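Local atomic coordinates of ankyrin-repeat protein (Cryptosporidium parvum, PDB entry 2W4S), a protein that probably binds RNA through the PHAX-type domain modelled here and may, like PHAX, take part in RNA transport. Residues I82-Q85 with E86-I90; E7-V10 with L11-V15; L73-L76 with V77-Q81. All coordinates share one frame; numbering follows the deposited sequence.

Contact 1 of 3, residues I82-Q85 with E86-I90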
# COMPACT_ATOMS: atom_id res chain seq x y z
N ILE C 82 -18.73 -0.64 11.26
CA ILE C 82 -18.55 0.77 11.60
C ILE C 82 -19.96 1.20 11.98
O ILE C 82 -20.89 0.80 11.29
CB ILE C 82 -18.04 1.54 10.36
CG1 ILE C 82 -16.56 1.32 10.19
CG2 ILE C 82 -18.29 3.03 10.44
CD1 ILE C 82 -16.03 1.84 8.85
N THR C 83 -20.14 1.98 13.05
CA THR C 83 -21.47 2.52 13.42
C THR C 83 -21.84 3.69 12.51
O THR C 83 -20.99 4.24 11.82
CB THR C 83 -21.51 3.08 14.85
OG1 THR C 83 -20.69 4.25 14.91
CG2 THR C 83 -21.05 2.04 15.89
N ILE C 84 -23.12 4.07 12.53
CA ILE C 84 -23.57 5.24 11.76
C ILE C 84 -22.87 6.51 12.24
O ILE C 84 -22.36 7.26 11.44
CB ILE C 84 -25.11 5.48 11.81
CG1 ILE C 84 -25.88 4.35 11.13
CG2 ILE C 84 -25.46 6.80 11.16
CD1 ILE C 84 -25.52 4.10 9.69
N GLN C 85 -22.84 6.72 13.55
CA GLN C 85 -22.05 7.81 14.14
C GLN C 85 -20.60 7.82 13.64
O GLN C 85 -20.10 8.88 13.27
CB GLN C 85 -22.09 7.74 15.65
CG GLN C 85 -22.97 8.79 16.30
CD GLN C 85 -24.43 8.77 15.82
OE1 GLN C 85 -24.80 9.53 14.91
NE2 GLN C 85 -25.27 7.92 16.44
N GLU C 86 -19.94 6.67 13.62
CA GLU C 86 -18.57 6.62 13.12
C GLU C 86 -18.48 6.97 11.63
O GLU C 86 -17.52 7.59 11.19
CB GLU C 86 -17.91 5.28 13.42
CG GLU C 86 -17.61 5.09 14.89
CD GLU C 86 -17.14 3.68 15.23
OE1 GLU C 86 -17.32 2.75 14.44
OE2 GLU C 86 -16.57 3.51 16.32
N TRP C 87 -19.49 6.58 10.87
CA TRP C 87 -19.50 6.88 9.44
C TRP C 87 -19.63 8.38 9.17
O TRP C 87 -19.05 8.91 8.24
CB TRP C 87 -20.61 6.05 8.79
CG TRP C 87 -21.04 6.41 7.38
CD1 TRP C 87 -22.21 7.02 7.03
CD2 TRP C 87 -20.34 6.14 6.15
NE1 TRP C 87 -22.28 7.15 5.67
CE2 TRP C 87 -21.15 6.63 5.10
CE3 TRP C 87 -19.12 5.52 5.84
CZ2 TRP C 87 -20.78 6.52 3.73
CZ3 TRP C 87 -18.74 5.39 4.46
CH2 TRP C 87 -19.57 5.90 3.43
N ASN C 88 -20.40 9.06 10.00
CA ASN C 88 -20.57 10.49 9.92
C ASN C 88 -19.30 11.24 10.33
O ASN C 88 -18.98 12.26 9.72
CB ASN C 88 -21.77 10.92 10.75
CG ASN C 88 -23.08 10.81 9.99
OD1 ASN C 88 -23.60 11.81 9.52
ND2 ASN C 88 -23.59 9.58 9.83
N TYR C 89 -18.59 10.75 11.35
CA TYR C 89 -17.34 11.38 11.77
C TYR C 89 -16.33 11.34 10.63
O TYR C 89 -15.73 12.37 10.30
CB TYR C 89 -16.77 10.73 13.05
CG TYR C 89 -15.32 11.06 13.35
CD1 TYR C 89 -14.93 12.33 13.83
CD2 TYR C 89 -14.31 10.11 13.14
CE1 TYR C 89 -13.57 12.63 14.12
CE2 TYR C 89 -12.94 10.39 13.43
CZ TYR C 89 -12.59 11.65 13.91
OH TYR C 89 -11.26 11.91 14.16
N ILE C 90 -16.18 10.15 10.02
CA ILE C 90 -15.28 9.92 8.90
C ILE C 90 -15.59 10.83 7.71
O ILE C 90 -14.68 11.44 7.14
CB ILE C 90 -15.29 8.43 8.43
CG1 ILE C 90 -14.51 7.53 9.39
CG2 ILE C 90 -14.69 8.28 7.06
CD1 ILE C 90 -14.90 6.08 9.28
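T83 and E86 clasp each other in a capping box at the start of helix 84-91. T83 is the N-cap: its OG1 accepts from E86 N at 2.8 Å, with an N-H...O angle of 161°. The bond in return runs from T83 N to E86 OE1 at 3.2 Å and meets the oxygen from above the carboxylate plane. With chi1 at 68°, T83 holds OG1 between its own N and carbonyl carbon, which lets it reach E86 N. The glutamate chain is extended beyond CG and passes close by that hydroxyl on its way back to T83 N.

One residue beyond the N-cap, I84 O takes two hydrogen bonds from N88. N88 N supplies the usual helical one, and N88 ND2 adds a second at 3.1 Å. The amide donor stands above the carbonyl plane, while I84 O lies close to the plane of the N88 amide. The two side chains run alongside each other, I84 CG2 touching N88 ND2 at 3.6 Å.

The apolar part centres on I82. Its CG2 branch packs against E86 CB at 3.8 Å and W87 CB at 4.2 Å; the I82-W87 pair, joining the residue before the N-cap to the helix, is a hydrophobic staple. I82 CD1 reaches I90 CD1 at 4.4 Å, and I82 also touches L73 of helix 65-78.

Chemically, two side chains accept from two of the first amides, part of what a preceding helical turn would do. A carboxylate beside the helix N terminus probably gains from the local dipole, which would favour its charged form.

Contact 2 of 3, residues E7-V10 with L11-V15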
# COMPACT_ATOMS: atom_id res chain seq x y z
N GLU C 7 1.14 4.40 12.23
CA GLU C 7 -0.09 4.94 11.70
C GLU C 7 0.16 6.09 10.74
O GLU C 7 -0.59 6.25 9.79
CB GLU C 7 -1.07 5.32 12.81
CG GLU C 7 -1.63 4.09 13.55
CD GLU C 7 -2.57 4.48 14.68
OE1 GLU C 7 -2.29 5.51 15.33
OE2 GLU C 7 -3.58 3.75 14.91
N SER C 8 1.21 6.88 10.98
CA SER C 8 1.65 7.89 10.02
C SER C 8 1.97 7.22 8.68
O SER C 8 1.64 7.73 7.61
CB SER C 8 2.93 8.60 10.49
OG SER C 8 2.74 9.18 11.77
N ILE C 9 2.62 6.07 8.77
CA ILE C 9 3.09 5.34 7.61
C ILE C 9 1.93 4.71 6.87
O ILE C 9 1.84 4.81 5.64
CB ILE C 9 4.16 4.32 8.04
CG1 ILE C 9 5.39 5.10 8.53
CG2 ILE C 9 4.54 3.43 6.88
CD1 ILE C 9 6.14 4.42 9.61
N VAL C 10 1.02 4.08 7.60
CA VAL C 10 -0.18 3.52 6.98
C VAL C 10 -0.96 4.66 6.31
O VAL C 10 -1.35 4.54 5.14
CB VAL C 10 -1.00 2.71 8.00
CG1 VAL C 10 -2.29 2.19 7.40
CG2 VAL C 10 -0.16 1.54 8.50
N LEU C 11 -1.11 5.76 7.04
CA LEU C 11 -1.75 6.97 6.54
C LEU C 11 -1.26 7.40 5.19
O LEU C 11 -2.08 7.51 4.26
CB LEU C 11 -1.56 8.13 7.53
CG LEU C 11 -2.13 9.51 7.18
CD1 LEU C 11 -3.60 9.41 6.84
CD2 LEU C 11 -1.92 10.46 8.33
N ASN C 12 0.05 7.65 5.09
CA ASN C 12 0.70 8.06 3.85
C ASN C 12 0.66 7.01 2.76
O ASN C 12 0.41 7.34 1.61
CB ASN C 12 2.16 8.49 4.08
CG ASN C 12 2.27 9.72 4.94
OD1 ASN C 12 1.28 10.40 5.21
ND2 ASN C 12 3.47 10.02 5.40
N THR C 13 0.93 5.76 3.11
CA THR C 13 0.78 4.70 2.12
C THR C 13 -0.61 4.72 1.49
O THR C 13 -0.73 4.70 0.25
CB THR C 13 1.02 3.34 2.75
OG1 THR C 13 2.39 3.27 3.17
CG2 THR C 13 0.71 2.20 1.76
N ILE C 14 -1.66 4.74 2.31
CA ILE C 14 -3.02 4.71 1.79
C ILE C 14 -3.28 6.00 1.00
O ILE C 14 -3.83 5.98 -0.11
CB ILE C 14 -4.07 4.53 2.93
CG1 ILE C 14 -3.78 3.23 3.72
CG2 ILE C 14 -5.48 4.57 2.40
CD1 ILE C 14 -4.77 2.92 4.80
N VAL C 15 -2.85 7.14 1.57
CA VAL C 15 -3.05 8.43 0.92
C VAL C 15 -2.42 8.46 -0.48
O VAL C 15 -3.09 8.85 -1.44
CB VAL C 15 -2.55 9.62 1.80
CG1 VAL C 15 -2.41 10.89 0.98
CG2 VAL C 15 -3.51 9.86 2.97
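The flat amide of N12 lies with one face against S8 O, which sits almost straight over CG at 3.4 Å. OD1 and ND2 are nearly equally far from that oxygen, so the amide turns its face and neither edge to it. S8 O instead takes its hydrogen bond from N12 N. The carbonyl group of I9 is approached on both faces: T13 N, at 2.9 Å, and T13 OG1, at 3.0 Å, reach I9 O from opposite sides of its plane. The hydroxyl stands well above that plane. A chi1 of -65° keeps OG1 beside the threonine's own N, so one residue supplies both donors, and the buried hydroxyl is satisfied by a carbonyl one turn back.

On another face of the helix V10 and I14 run side by side, pointing the same way, with V10 CG1 against I14 CD1 at 3.7 Å. I14 CG1 also leans on V10 O at 3.1 Å, the carbonyl that accepts from I14 N. L11 CB lies close to two carbonyl oxygens, 3.1 Å from E7 O and 3.2 Å from S8 O.

These turns belong to helix 6-18, which packs on helix 24-50: V10 meets S35 and L39, L11 meets I26 and I14 meets S38. The second subunit comes in as well, with its Q36 on I9, its L39 on V10 and its E43 on N12 and T13, so the helix is part of the dimer contact in this assembly.

Contact 3 of 3, residues L73-L76 with V77-Q81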
# COMPACT_ATOMS: atom_id res chain seq x y z
N LEU C 73 -15.77 0.94 2.27
CA LEU C 73 -15.85 1.49 3.60
C LEU C 73 -17.32 1.51 3.97
O LEU C 73 -17.70 1.14 5.08
CB LEU C 73 -15.26 2.89 3.56
CG LEU C 73 -15.09 3.71 4.83
CD1 LEU C 73 -14.25 2.98 5.90
CD2 LEU C 73 -14.46 5.07 4.49
N LYS C 74 -18.14 1.90 3.00
CA LYS C 74 -19.56 1.94 3.16
C LYS C 74 -20.11 0.53 3.35
O LYS C 74 -21.14 0.35 4.02
CB LYS C 74 -20.23 2.62 1.97
CG LYS C 74 -21.76 2.68 2.11
CD LYS C 74 -22.40 3.51 1.00
CE LYS C 74 -23.85 3.80 1.34
NZ LYS C 74 -24.66 3.99 0.08
N GLN C 75 -19.43 -0.46 2.75
CA GLN C 75 -19.77 -1.86 2.99
C GLN C 75 -19.48 -2.27 4.43
O GLN C 75 -20.15 -3.16 4.97
CB GLN C 75 -19.08 -2.80 1.99
CG GLN C 75 -19.77 -2.81 0.62
CD GLN C 75 -21.30 -2.95 0.75
OE1 GLN C 75 -22.05 -1.98 0.57
NE2 GLN C 75 -21.76 -4.16 1.06
N LEU C 76 -18.53 -1.59 5.07
CA LEU C 76 -18.27 -1.88 6.48
C LEU C 76 -19.44 -1.44 7.36
O LEU C 76 -19.77 -2.10 8.36
CB LEU C 76 -16.93 -1.29 6.94
CG LEU C 76 -15.63 -1.90 6.37
CD1 LEU C 76 -14.45 -1.27 7.07
CD2 LEU C 76 -15.53 -3.39 6.56
N VAL C 77 -20.11 -0.35 6.97
CA VAL C 77 -21.30 0.14 7.67
C VAL C 77 -22.50 -0.84 7.45
O VAL C 77 -23.28 -1.10 8.36
CB VAL C 77 -21.68 1.59 7.23
CG1 VAL C 77 -22.78 2.14 8.08
CG2 VAL C 77 -20.49 2.53 7.31
N ALA C 78 -22.61 -1.37 6.24
CA ALA C 78 -23.70 -2.27 5.87
C ALA C 78 -23.60 -3.56 6.66
O ALA C 78 -24.62 -4.15 7.08
CB ALA C 78 -23.66 -2.54 4.38
N GLU C 79 -22.36 -4.00 6.88
CA GLU C 79 -22.10 -5.23 7.66
C GLU C 79 -21.97 -5.00 9.15
O GLU C 79 -21.51 -5.90 9.86
CB GLU C 79 -20.83 -5.91 7.15
CG GLU C 79 -21.07 -6.81 5.99
CD GLU C 79 -20.12 -6.48 4.89
OE1 GLU C 79 -18.93 -6.14 5.19
OE2 GLU C 79 -20.55 -6.55 3.70
N ASP C 80 -22.33 -3.79 9.60
CA ASP C 80 -22.32 -3.43 11.03
C ASP C 80 -20.92 -3.40 11.65
O ASP C 80 -20.76 -3.71 12.82
CB ASP C 80 -23.27 -4.34 11.84
CG ASP C 80 -24.75 -4.19 11.43
OD1 ASP C 80 -25.20 -3.02 11.29
OD2 ASP C 80 -25.47 -5.22 11.26
N GLN C 81 -19.92 -3.04 10.86
CA GLN C 81 -18.52 -3.03 11.34
C GLN C 81 -18.12 -1.65 11.85
O GLN C 81 -17.31 -1.52 12.76
CB GLN C 81 -17.56 -3.48 10.24
CG GLN C 81 -17.55 -4.97 9.96
CD GLN C 81 -17.40 -5.76 11.22
OE1 GLN C 81 -16.38 -5.67 11.91
NE2 GLN C 81 -18.44 -6.53 11.57
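E79 folds its side chain back over the carbonyl of Q75, one turn earlier. CB lies 3.6 Å from Q75 O, and CG stays near the same oxygen. A bend at chi2, 129°, then swings the carboxylate over it: Q75 O sits against the face of the group, 3.3 Å from CD. At the tip, OE1 is 3.2 Å from Q75 O, a meeting of two acceptors that is likely to be mildly unfavourable. OE2 turns toward the Q75 amide but stays 3.8 Å from NE2. The two side chains are crossed, their amide and carboxylate planes 76° apart, and the link between these residues is the backbone bond from E79 N to Q75 O.

V77 N has weak bonds to both L73 O and K74 O, whereas A78 N bonds to K74 O. V77 CG2 lies against L73 O, and its side chain also meets I84 and W87 of helix 84-91. L76 CB packs on Q81 CB at 4.0 Å, and L76 reaches I82 and L41.

The ending is a Schellman motif. D80, with its positive phi of 65°, is the C-prime residue; Q81 N closes on L76 O at 2.7 Å and D80 N on V77 O at 3.1 Å. Two amides thus close on the carbonyls of L76 and V77 near the end of helix 65-78 and turn the chain toward the next helix.

How the contacts relate
From the N terminus, contact 2 comes first, wholly within helix 6-18. Helix 24-50 follows and touches side chains of all three contacts. Contact 3 then ends helix 65-78, and contact 1 opens helix 84-91 straight after it. Each spans neighbouring turns of continuous chain, so none closes a long loop; they stand in series, neither nested nor crossed. Contacts 1 and 3 meet at the short turn between two consecutive helices and touch directly, as where W87 CE3 meets V77 CG2 at 3.6 Å. Contact 2 lies across the chain's centre from contact 3, their nearest atoms about 9 Å apart.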